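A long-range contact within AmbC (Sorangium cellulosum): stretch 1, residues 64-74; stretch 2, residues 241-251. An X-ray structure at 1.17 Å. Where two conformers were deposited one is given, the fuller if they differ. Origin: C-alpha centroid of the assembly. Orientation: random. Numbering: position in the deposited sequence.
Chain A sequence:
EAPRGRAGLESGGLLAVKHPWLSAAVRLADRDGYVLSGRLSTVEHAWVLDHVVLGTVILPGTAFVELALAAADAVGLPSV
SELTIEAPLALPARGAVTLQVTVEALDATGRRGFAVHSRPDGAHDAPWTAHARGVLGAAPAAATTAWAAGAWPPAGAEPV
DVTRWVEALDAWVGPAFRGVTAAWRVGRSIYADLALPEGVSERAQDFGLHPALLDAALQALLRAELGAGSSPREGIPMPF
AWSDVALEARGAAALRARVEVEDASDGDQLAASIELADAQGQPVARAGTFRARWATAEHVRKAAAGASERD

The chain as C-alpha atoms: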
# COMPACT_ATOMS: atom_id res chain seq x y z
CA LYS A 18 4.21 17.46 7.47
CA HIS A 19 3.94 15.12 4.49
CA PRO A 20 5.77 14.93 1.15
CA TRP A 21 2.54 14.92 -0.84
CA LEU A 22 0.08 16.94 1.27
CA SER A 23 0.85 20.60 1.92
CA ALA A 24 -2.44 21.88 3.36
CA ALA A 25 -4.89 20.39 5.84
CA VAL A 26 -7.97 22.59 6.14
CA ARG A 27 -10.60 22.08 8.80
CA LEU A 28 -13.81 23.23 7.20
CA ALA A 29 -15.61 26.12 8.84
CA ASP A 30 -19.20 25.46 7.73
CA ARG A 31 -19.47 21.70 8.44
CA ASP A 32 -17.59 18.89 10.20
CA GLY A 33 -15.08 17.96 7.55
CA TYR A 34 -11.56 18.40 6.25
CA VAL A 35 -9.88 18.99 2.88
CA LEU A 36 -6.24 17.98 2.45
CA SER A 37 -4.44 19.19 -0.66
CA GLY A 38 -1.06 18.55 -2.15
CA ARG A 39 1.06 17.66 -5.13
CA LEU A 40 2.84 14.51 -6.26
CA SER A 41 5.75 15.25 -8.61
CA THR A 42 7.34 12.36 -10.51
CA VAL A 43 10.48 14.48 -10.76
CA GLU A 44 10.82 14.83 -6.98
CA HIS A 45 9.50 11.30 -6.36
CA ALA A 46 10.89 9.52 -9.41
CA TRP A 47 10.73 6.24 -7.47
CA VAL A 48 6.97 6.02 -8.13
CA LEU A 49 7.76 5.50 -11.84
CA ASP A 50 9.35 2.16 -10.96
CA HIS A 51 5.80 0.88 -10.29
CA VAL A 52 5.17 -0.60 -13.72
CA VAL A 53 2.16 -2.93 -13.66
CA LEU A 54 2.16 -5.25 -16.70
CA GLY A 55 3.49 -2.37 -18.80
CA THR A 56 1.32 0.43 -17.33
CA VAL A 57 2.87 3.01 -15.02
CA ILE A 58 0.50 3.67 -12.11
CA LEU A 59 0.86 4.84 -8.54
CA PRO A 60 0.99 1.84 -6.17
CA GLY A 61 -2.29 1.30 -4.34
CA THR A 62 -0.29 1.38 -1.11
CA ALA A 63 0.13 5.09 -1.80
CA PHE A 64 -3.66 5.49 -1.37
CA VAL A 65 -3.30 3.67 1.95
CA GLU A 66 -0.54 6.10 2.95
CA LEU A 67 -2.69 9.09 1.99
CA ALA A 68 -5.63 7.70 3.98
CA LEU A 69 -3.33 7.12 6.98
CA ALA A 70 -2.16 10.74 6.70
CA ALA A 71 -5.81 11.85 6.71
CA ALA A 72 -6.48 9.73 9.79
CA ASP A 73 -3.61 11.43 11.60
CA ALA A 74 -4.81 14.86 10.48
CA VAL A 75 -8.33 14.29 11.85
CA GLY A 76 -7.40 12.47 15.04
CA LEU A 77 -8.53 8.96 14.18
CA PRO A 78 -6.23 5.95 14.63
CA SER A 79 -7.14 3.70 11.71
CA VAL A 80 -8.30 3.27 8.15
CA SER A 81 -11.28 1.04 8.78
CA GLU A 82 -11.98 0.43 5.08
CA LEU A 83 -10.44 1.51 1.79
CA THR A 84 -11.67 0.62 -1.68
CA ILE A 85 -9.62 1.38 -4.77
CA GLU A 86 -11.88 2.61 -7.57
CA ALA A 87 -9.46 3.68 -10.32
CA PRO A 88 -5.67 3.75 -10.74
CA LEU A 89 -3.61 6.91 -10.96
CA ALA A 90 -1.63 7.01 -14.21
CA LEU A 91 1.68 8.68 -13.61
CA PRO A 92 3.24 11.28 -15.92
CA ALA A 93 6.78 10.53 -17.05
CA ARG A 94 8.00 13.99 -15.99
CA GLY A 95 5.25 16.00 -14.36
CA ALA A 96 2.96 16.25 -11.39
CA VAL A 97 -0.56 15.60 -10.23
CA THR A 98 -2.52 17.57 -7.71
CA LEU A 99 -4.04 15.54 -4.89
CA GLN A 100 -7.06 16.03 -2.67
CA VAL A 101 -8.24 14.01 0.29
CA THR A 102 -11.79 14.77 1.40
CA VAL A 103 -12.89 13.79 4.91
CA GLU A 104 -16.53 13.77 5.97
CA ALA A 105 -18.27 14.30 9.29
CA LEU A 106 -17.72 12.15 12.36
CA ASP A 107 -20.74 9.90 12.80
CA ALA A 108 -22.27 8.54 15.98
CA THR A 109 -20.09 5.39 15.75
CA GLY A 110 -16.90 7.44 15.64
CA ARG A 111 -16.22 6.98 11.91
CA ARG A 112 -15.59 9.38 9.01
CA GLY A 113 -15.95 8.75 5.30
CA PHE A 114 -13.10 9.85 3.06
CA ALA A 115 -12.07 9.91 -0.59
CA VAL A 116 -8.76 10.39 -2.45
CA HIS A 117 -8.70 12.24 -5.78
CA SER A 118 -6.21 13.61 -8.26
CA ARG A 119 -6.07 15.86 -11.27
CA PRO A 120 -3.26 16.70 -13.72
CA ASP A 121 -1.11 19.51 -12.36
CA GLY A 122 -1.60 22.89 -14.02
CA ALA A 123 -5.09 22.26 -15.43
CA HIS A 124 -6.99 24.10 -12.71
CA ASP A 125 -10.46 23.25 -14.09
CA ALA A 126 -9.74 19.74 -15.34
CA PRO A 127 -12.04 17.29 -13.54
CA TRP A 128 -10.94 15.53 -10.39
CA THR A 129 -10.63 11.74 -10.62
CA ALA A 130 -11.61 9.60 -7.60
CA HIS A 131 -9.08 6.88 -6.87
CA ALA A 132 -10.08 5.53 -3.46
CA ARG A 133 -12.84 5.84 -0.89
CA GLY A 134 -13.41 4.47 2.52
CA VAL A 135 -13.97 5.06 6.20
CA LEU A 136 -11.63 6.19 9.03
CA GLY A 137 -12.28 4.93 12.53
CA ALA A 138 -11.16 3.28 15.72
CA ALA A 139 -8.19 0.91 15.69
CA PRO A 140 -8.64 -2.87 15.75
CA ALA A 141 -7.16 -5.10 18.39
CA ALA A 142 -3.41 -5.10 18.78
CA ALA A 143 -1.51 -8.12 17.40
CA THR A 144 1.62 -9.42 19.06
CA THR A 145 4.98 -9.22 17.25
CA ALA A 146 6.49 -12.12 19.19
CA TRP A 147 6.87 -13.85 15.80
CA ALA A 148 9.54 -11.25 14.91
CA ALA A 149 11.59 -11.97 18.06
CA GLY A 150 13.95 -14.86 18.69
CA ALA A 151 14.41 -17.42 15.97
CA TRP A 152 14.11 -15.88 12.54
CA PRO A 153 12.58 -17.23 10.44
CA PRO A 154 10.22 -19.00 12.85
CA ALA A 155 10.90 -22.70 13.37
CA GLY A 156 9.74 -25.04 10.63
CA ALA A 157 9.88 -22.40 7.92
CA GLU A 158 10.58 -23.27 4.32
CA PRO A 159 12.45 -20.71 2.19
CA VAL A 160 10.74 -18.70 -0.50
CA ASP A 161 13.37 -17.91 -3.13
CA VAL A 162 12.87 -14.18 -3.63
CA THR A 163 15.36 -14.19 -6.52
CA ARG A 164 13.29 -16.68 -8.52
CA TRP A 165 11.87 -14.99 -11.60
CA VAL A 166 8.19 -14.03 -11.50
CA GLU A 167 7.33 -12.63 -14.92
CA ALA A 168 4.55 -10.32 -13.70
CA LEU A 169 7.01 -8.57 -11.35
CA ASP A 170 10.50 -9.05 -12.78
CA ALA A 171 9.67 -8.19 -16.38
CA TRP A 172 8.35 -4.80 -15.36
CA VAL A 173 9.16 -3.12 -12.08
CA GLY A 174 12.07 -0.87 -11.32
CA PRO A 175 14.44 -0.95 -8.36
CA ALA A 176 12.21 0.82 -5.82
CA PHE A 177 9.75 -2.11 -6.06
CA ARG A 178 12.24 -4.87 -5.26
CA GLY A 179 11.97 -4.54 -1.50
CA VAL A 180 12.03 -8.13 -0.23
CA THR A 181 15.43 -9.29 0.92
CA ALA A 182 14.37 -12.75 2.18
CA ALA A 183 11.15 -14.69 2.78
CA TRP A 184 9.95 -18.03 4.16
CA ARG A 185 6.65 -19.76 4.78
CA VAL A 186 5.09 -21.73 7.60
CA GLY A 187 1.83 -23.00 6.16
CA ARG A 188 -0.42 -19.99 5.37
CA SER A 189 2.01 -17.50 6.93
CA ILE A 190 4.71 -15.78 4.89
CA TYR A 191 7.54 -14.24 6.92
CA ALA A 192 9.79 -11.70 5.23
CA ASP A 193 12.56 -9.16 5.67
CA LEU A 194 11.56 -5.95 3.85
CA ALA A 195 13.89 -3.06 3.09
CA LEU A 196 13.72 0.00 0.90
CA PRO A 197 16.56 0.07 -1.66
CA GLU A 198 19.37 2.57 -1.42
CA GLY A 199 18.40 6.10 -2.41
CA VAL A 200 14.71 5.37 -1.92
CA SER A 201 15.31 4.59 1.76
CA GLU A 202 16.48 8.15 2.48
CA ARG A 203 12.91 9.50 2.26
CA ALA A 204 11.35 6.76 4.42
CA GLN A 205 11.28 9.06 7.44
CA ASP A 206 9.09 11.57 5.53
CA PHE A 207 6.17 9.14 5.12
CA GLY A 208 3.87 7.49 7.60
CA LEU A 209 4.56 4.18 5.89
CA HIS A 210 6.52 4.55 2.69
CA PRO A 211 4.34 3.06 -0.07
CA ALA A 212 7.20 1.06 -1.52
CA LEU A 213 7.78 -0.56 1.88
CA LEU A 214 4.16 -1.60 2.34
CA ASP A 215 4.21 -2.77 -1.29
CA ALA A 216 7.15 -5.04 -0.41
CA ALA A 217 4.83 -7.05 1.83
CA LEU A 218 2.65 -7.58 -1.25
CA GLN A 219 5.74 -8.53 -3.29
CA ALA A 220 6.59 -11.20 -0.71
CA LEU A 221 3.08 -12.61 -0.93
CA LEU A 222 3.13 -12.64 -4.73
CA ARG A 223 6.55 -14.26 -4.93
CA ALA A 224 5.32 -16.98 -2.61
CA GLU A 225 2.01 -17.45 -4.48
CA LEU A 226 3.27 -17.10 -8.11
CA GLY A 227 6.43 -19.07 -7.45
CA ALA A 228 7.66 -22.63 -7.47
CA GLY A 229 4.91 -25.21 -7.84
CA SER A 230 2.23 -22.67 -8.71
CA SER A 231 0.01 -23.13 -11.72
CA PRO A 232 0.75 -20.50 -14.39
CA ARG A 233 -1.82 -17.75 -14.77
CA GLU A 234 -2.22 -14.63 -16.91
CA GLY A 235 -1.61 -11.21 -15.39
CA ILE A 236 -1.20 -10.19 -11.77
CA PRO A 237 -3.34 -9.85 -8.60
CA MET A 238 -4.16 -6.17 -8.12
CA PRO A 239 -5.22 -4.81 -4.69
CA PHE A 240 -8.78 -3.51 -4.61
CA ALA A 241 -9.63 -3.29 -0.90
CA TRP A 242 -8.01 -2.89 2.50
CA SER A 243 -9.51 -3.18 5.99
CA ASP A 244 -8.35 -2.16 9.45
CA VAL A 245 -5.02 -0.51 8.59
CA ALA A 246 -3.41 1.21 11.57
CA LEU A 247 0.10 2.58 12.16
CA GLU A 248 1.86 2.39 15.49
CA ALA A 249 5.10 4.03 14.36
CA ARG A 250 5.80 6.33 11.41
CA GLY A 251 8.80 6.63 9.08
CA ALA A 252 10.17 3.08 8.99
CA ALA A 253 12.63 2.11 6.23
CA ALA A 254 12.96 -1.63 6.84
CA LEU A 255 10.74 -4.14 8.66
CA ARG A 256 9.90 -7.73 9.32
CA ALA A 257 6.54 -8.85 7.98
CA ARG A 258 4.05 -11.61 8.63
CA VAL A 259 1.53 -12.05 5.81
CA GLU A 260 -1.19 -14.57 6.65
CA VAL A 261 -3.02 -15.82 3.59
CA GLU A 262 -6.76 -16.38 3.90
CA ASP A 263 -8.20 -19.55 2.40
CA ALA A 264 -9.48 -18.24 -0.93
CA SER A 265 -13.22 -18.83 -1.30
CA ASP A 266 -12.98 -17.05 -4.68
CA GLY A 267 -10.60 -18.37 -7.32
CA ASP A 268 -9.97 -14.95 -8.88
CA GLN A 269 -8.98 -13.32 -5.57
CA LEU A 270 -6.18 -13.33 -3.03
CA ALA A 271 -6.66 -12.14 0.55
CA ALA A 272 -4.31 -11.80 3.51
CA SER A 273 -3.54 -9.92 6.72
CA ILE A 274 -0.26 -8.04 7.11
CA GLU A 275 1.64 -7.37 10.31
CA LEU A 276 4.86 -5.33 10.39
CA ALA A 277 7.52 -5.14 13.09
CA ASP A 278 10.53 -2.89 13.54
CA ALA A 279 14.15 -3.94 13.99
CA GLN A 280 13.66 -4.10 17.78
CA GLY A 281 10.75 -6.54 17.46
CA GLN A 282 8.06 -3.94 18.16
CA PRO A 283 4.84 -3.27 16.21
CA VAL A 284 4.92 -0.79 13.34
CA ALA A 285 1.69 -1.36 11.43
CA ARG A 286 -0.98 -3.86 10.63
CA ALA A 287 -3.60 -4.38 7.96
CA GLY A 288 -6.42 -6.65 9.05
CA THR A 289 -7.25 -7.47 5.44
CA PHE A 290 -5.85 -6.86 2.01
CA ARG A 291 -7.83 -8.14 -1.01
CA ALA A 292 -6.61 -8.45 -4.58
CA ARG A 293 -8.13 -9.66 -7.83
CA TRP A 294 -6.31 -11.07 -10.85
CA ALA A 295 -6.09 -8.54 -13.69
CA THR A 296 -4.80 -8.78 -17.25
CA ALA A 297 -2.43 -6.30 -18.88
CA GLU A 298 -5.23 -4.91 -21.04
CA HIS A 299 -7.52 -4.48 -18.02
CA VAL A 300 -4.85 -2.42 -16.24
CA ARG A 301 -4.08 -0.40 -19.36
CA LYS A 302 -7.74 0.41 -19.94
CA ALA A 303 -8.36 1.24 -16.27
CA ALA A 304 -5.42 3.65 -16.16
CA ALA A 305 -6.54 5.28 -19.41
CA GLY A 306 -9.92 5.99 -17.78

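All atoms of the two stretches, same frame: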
# COMPACT_ATOMS: atom_id res chain seq x y z
N PHE A 64 -2.34 5.05 -1.82
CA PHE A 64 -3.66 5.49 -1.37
C PHE A 64 -3.84 5.14 0.09
O PHE A 64 -4.43 5.92 0.84
CB PHE A 64 -4.77 4.86 -2.22
CG PHE A 64 -4.67 5.17 -3.67
CD1 PHE A 64 -4.50 6.45 -4.14
CD2 PHE A 64 -4.71 4.13 -4.58
CE1 PHE A 64 -4.41 6.68 -5.53
CE2 PHE A 64 -4.64 4.36 -5.93
CZ PHE A 64 -4.43 5.60 -6.40
N VAL A 65 -3.29 4.00 0.53
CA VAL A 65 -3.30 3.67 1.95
C VAL A 65 -2.54 4.72 2.75
O VAL A 65 -3.01 5.18 3.79
CB VAL A 65 -2.77 2.25 2.17
CG1 VAL A 65 -2.70 1.93 3.63
CG2 VAL A 65 -3.65 1.22 1.44
N GLU A 66 -1.34 5.08 2.28
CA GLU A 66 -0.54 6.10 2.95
C GLU A 66 -1.30 7.42 3.04
O GLU A 66 -1.29 8.08 4.09
CB GLU A 66 0.79 6.27 2.20
CG GLU A 66 1.57 7.52 2.53
CD GLU A 66 2.11 7.60 3.95
OE1 GLU A 66 1.89 6.67 4.76
OE2 GLU A 66 2.72 8.64 4.28
N LEU A 67 -1.95 7.84 1.95
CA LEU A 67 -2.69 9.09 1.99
C LEU A 67 -3.86 9.01 2.98
O LEU A 67 -4.13 9.97 3.70
CB LEU A 67 -3.15 9.46 0.58
CG LEU A 67 -2.01 9.91 -0.35
CD1 LEU A 67 -2.45 9.92 -1.79
CD2 LEU A 67 -1.47 11.26 0.09
N ALA A 68 -4.54 7.87 3.02
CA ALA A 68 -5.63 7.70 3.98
C ALA A 68 -5.11 7.70 5.42
O ALA A 68 -5.75 8.27 6.31
CB ALA A 68 -6.37 6.40 3.69
N LEU A 69 -3.94 7.07 5.67
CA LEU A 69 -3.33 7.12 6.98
C LEU A 69 -2.95 8.55 7.37
O LEU A 69 -3.04 8.91 8.55
CB LEU A 69 -2.11 6.19 7.05
CG LEU A 69 -2.43 4.70 7.03
CD1 LEU A 69 -1.17 3.92 6.69
CD2 LEU A 69 -2.99 4.24 8.34
N ALA A 70 -2.48 9.34 6.41
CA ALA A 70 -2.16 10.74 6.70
C ALA A 70 -3.43 11.51 7.08
O ALA A 70 -3.41 12.33 8.00
CB ALA A 70 -1.48 11.39 5.49
N ALA A 71 -4.54 11.23 6.38
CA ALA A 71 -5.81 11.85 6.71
C ALA A 71 -6.26 11.45 8.09
O ALA A 71 -6.74 12.29 8.86
CB ALA A 71 -6.84 11.50 5.64
N ALA A 72 -6.12 10.16 8.45
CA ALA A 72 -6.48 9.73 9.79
C ALA A 72 -5.72 10.52 10.84
O ALA A 72 -6.30 11.05 11.80
CB ALA A 72 -6.25 8.23 9.92
N ASP A 73 -4.41 10.67 10.65
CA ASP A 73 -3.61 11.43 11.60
C ASP A 73 -4.08 12.88 11.66
O ASP A 73 -4.14 13.48 12.74
CB ASP A 73 -2.14 11.33 11.22
CG ASP A 73 -1.26 12.19 12.06
OD1 ASP A 73 -1.11 11.89 13.26
OD2 ASP A 73 -0.72 13.18 11.52
N ALA A 74 -4.41 13.46 10.51
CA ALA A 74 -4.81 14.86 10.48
C ALA A 74 -6.12 15.10 11.22
O ALA A 74 -6.33 16.19 11.75
CB ALA A 74 -4.93 15.32 9.03
N ALA A 241 -9.03 -3.66 -2.17
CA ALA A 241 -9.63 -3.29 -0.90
C ALA A 241 -8.70 -3.60 0.25
O ALA A 241 -7.95 -4.57 0.21
CB ALA A 241 -10.97 -3.98 -0.68
N TRP A 242 -8.75 -2.75 1.27
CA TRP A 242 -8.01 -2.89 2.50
C TRP A 242 -8.98 -2.67 3.65
O TRP A 242 -9.93 -1.88 3.55
CB TRP A 242 -6.91 -1.85 2.61
CG TRP A 242 -5.87 -1.91 1.56
CD1 TRP A 242 -5.97 -1.50 0.27
CD2 TRP A 242 -4.55 -2.44 1.72
NE1 TRP A 242 -4.78 -1.72 -0.39
CE2 TRP A 242 -3.89 -2.28 0.48
CE3 TRP A 242 -3.85 -2.97 2.80
CZ2 TRP A 242 -2.58 -2.68 0.28
CZ3 TRP A 242 -2.54 -3.37 2.61
CH2 TRP A 242 -1.92 -3.24 1.34
N SER A 243 -8.72 -3.35 4.77
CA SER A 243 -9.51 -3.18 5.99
C SER A 243 -8.58 -3.05 7.19
O SER A 243 -7.52 -3.69 7.24
CB SER A 243 -10.45 -4.37 6.23
OG SER A 243 -11.33 -4.57 5.15
N ASP A 244 -8.98 -2.23 8.15
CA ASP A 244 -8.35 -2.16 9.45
C ASP A 244 -6.84 -1.95 9.35
O ASP A 244 -6.03 -2.78 9.82
CB ASP A 244 -8.67 -3.38 10.28
CG ASP A 244 -10.11 -3.41 10.68
OD1 ASP A 244 -10.73 -2.35 10.90
OD2 ASP A 244 -10.63 -4.53 10.73
N VAL A 245 -6.44 -0.85 8.75
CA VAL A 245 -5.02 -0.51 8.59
C VAL A 245 -4.67 0.55 9.62
O VAL A 245 -5.26 1.65 9.61
CB VAL A 245 -4.72 0.02 7.19
CG1 VAL A 245 -3.23 0.17 7.03
CG2 VAL A 245 -5.27 -0.89 6.12
N ALA A 246 -3.75 0.25 10.52
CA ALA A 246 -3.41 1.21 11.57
C ALA A 246 -1.89 1.22 11.71
O ALA A 246 -1.22 0.16 11.68
CB ALA A 246 -4.02 0.81 12.89
N LEU A 247 -1.32 2.42 11.84
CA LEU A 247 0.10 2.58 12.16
C LEU A 247 0.30 2.77 13.65
O LEU A 247 -0.46 3.48 14.32
CB LEU A 247 0.73 3.79 11.51
CG LEU A 247 0.65 3.89 10.02
CD1 LEU A 247 1.39 5.12 9.52
CD2 LEU A 247 1.19 2.64 9.36
N GLU A 248 1.37 2.17 14.13
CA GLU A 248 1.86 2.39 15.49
C GLU A 248 3.10 3.26 15.52
O GLU A 248 3.37 3.92 16.53
CB GLU A 248 2.22 1.06 16.16
CG GLU A 248 1.12 0.03 16.18
CD GLU A 248 -0.08 0.48 16.96
OE1 GLU A 248 0.08 1.17 17.99
OE2 GLU A 248 -1.21 0.14 16.52
N ALA A 249 3.87 3.25 14.44
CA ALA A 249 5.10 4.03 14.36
C ALA A 249 5.29 4.48 12.92
O ALA A 249 5.15 3.69 12.00
CB ALA A 249 6.29 3.19 14.83
N ARG A 250 5.66 5.74 12.74
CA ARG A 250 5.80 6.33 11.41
C ARG A 250 7.26 6.42 10.97
O ARG A 250 8.17 6.56 11.78
CB ARG A 250 5.17 7.73 11.41
CG ARG A 250 3.64 7.69 11.55
CD ARG A 250 3.09 8.74 12.50
NE ARG A 250 1.68 8.45 12.81
CZ ARG A 250 1.27 7.67 13.81
NH1 ARG A 250 2.14 7.10 14.63
NH2 ARG A 250 -0.03 7.46 14.00
N GLY A 251 7.48 6.37 9.66
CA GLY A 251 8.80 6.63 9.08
C GLY A 251 9.74 5.46 8.94
O GLY A 251 10.93 5.68 8.68

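A single methyl group standing almost squarely over an indole is the most distinctive feature of this contact in AmbC. CG2 of V65 lies 3.5 Å from the centroid of the five-membered ring of W242 and only 6° off the ring normal, so that its C-H groups meet the π cloud over the face. The closest atom pair in this CH-π contact is V65 CG2 to W242 CE2, at 3.6 Å. An aromatic face is broad, flat and electron-rich, and a methyl group is compact and slightly electropositive at its hydrogens; the two can approach closely without any polar group having to be paired.

The rest of the interface illustrates a general principle: a helix can pack on a strand through one stripe of side chains spaced by a helical turn. Here the helix running through 64-74 and the strand that ends at 247 cross at 66° between their N-to-C directions, with their axes 9.5 Å apart at closest approach. V65, L69 and D73 recur at intervals of four and all point their CA-to-CB bonds toward the strand. The backbone hydrogen bonds from L69 N to V65 O (2.8 Å) and from D73 N to L69 O (3.1 Å) tie the stripe together. On the other side, W242, V245 and L247 point toward the helix, whereas A246 points away.

V65, with chi1 in the t well, uses its branched side chain twice. While CG2 covers the indole, V65 CG1 lies 3.9 Å from V245 CG1. Beta-branching suits this position because two methyls diverge directly from CB and can meet two partners close to the backbone. W242 adopts chi1 m, which presents its ring to the valine.

One turn further along, L69 has the largest area covered by the opposing stretch of any residue here. Its longer side chain, in the m,t rotamer, brings both methyls against V245 and L247. L69 CD1 and L69 CD2 are each 4.3 Å from V245 CG1; L69 CD1 is 3.8 Å from L247 CD2, and L69 CD2 is 4.0 Å from L247 CG. L69 CD2 also sits 3.7 Å from V245 O and 4.4 Å from A246 CA. L69 thus packs against backbone as well as side chains. The pair of CA atoms nearest each other across the stretches, those of L69 and A246, are 7.5 Å apart. With its CB turned away, A246 leaves its backbone accessible to the leucine.

Polarity appears where the stripe reaches solvent. D73 and R250, both exposed, bring opposite charges near each other, with D73 OD1 4.5 Å from R250 NE. This is too far for a salt bridge, and the oxygen lies well out of the guanidinium plane, so no N-H points at it. The attraction is purely electrostatic. No hydrogen bond crosses between the stretches, and the 318 Å² buried between them, both sides summed, comes mainly from apolar residues. Cohesion therefore rests on close packing, with one well-centred methyl over an aromatic face and a loose charge pair at the margin.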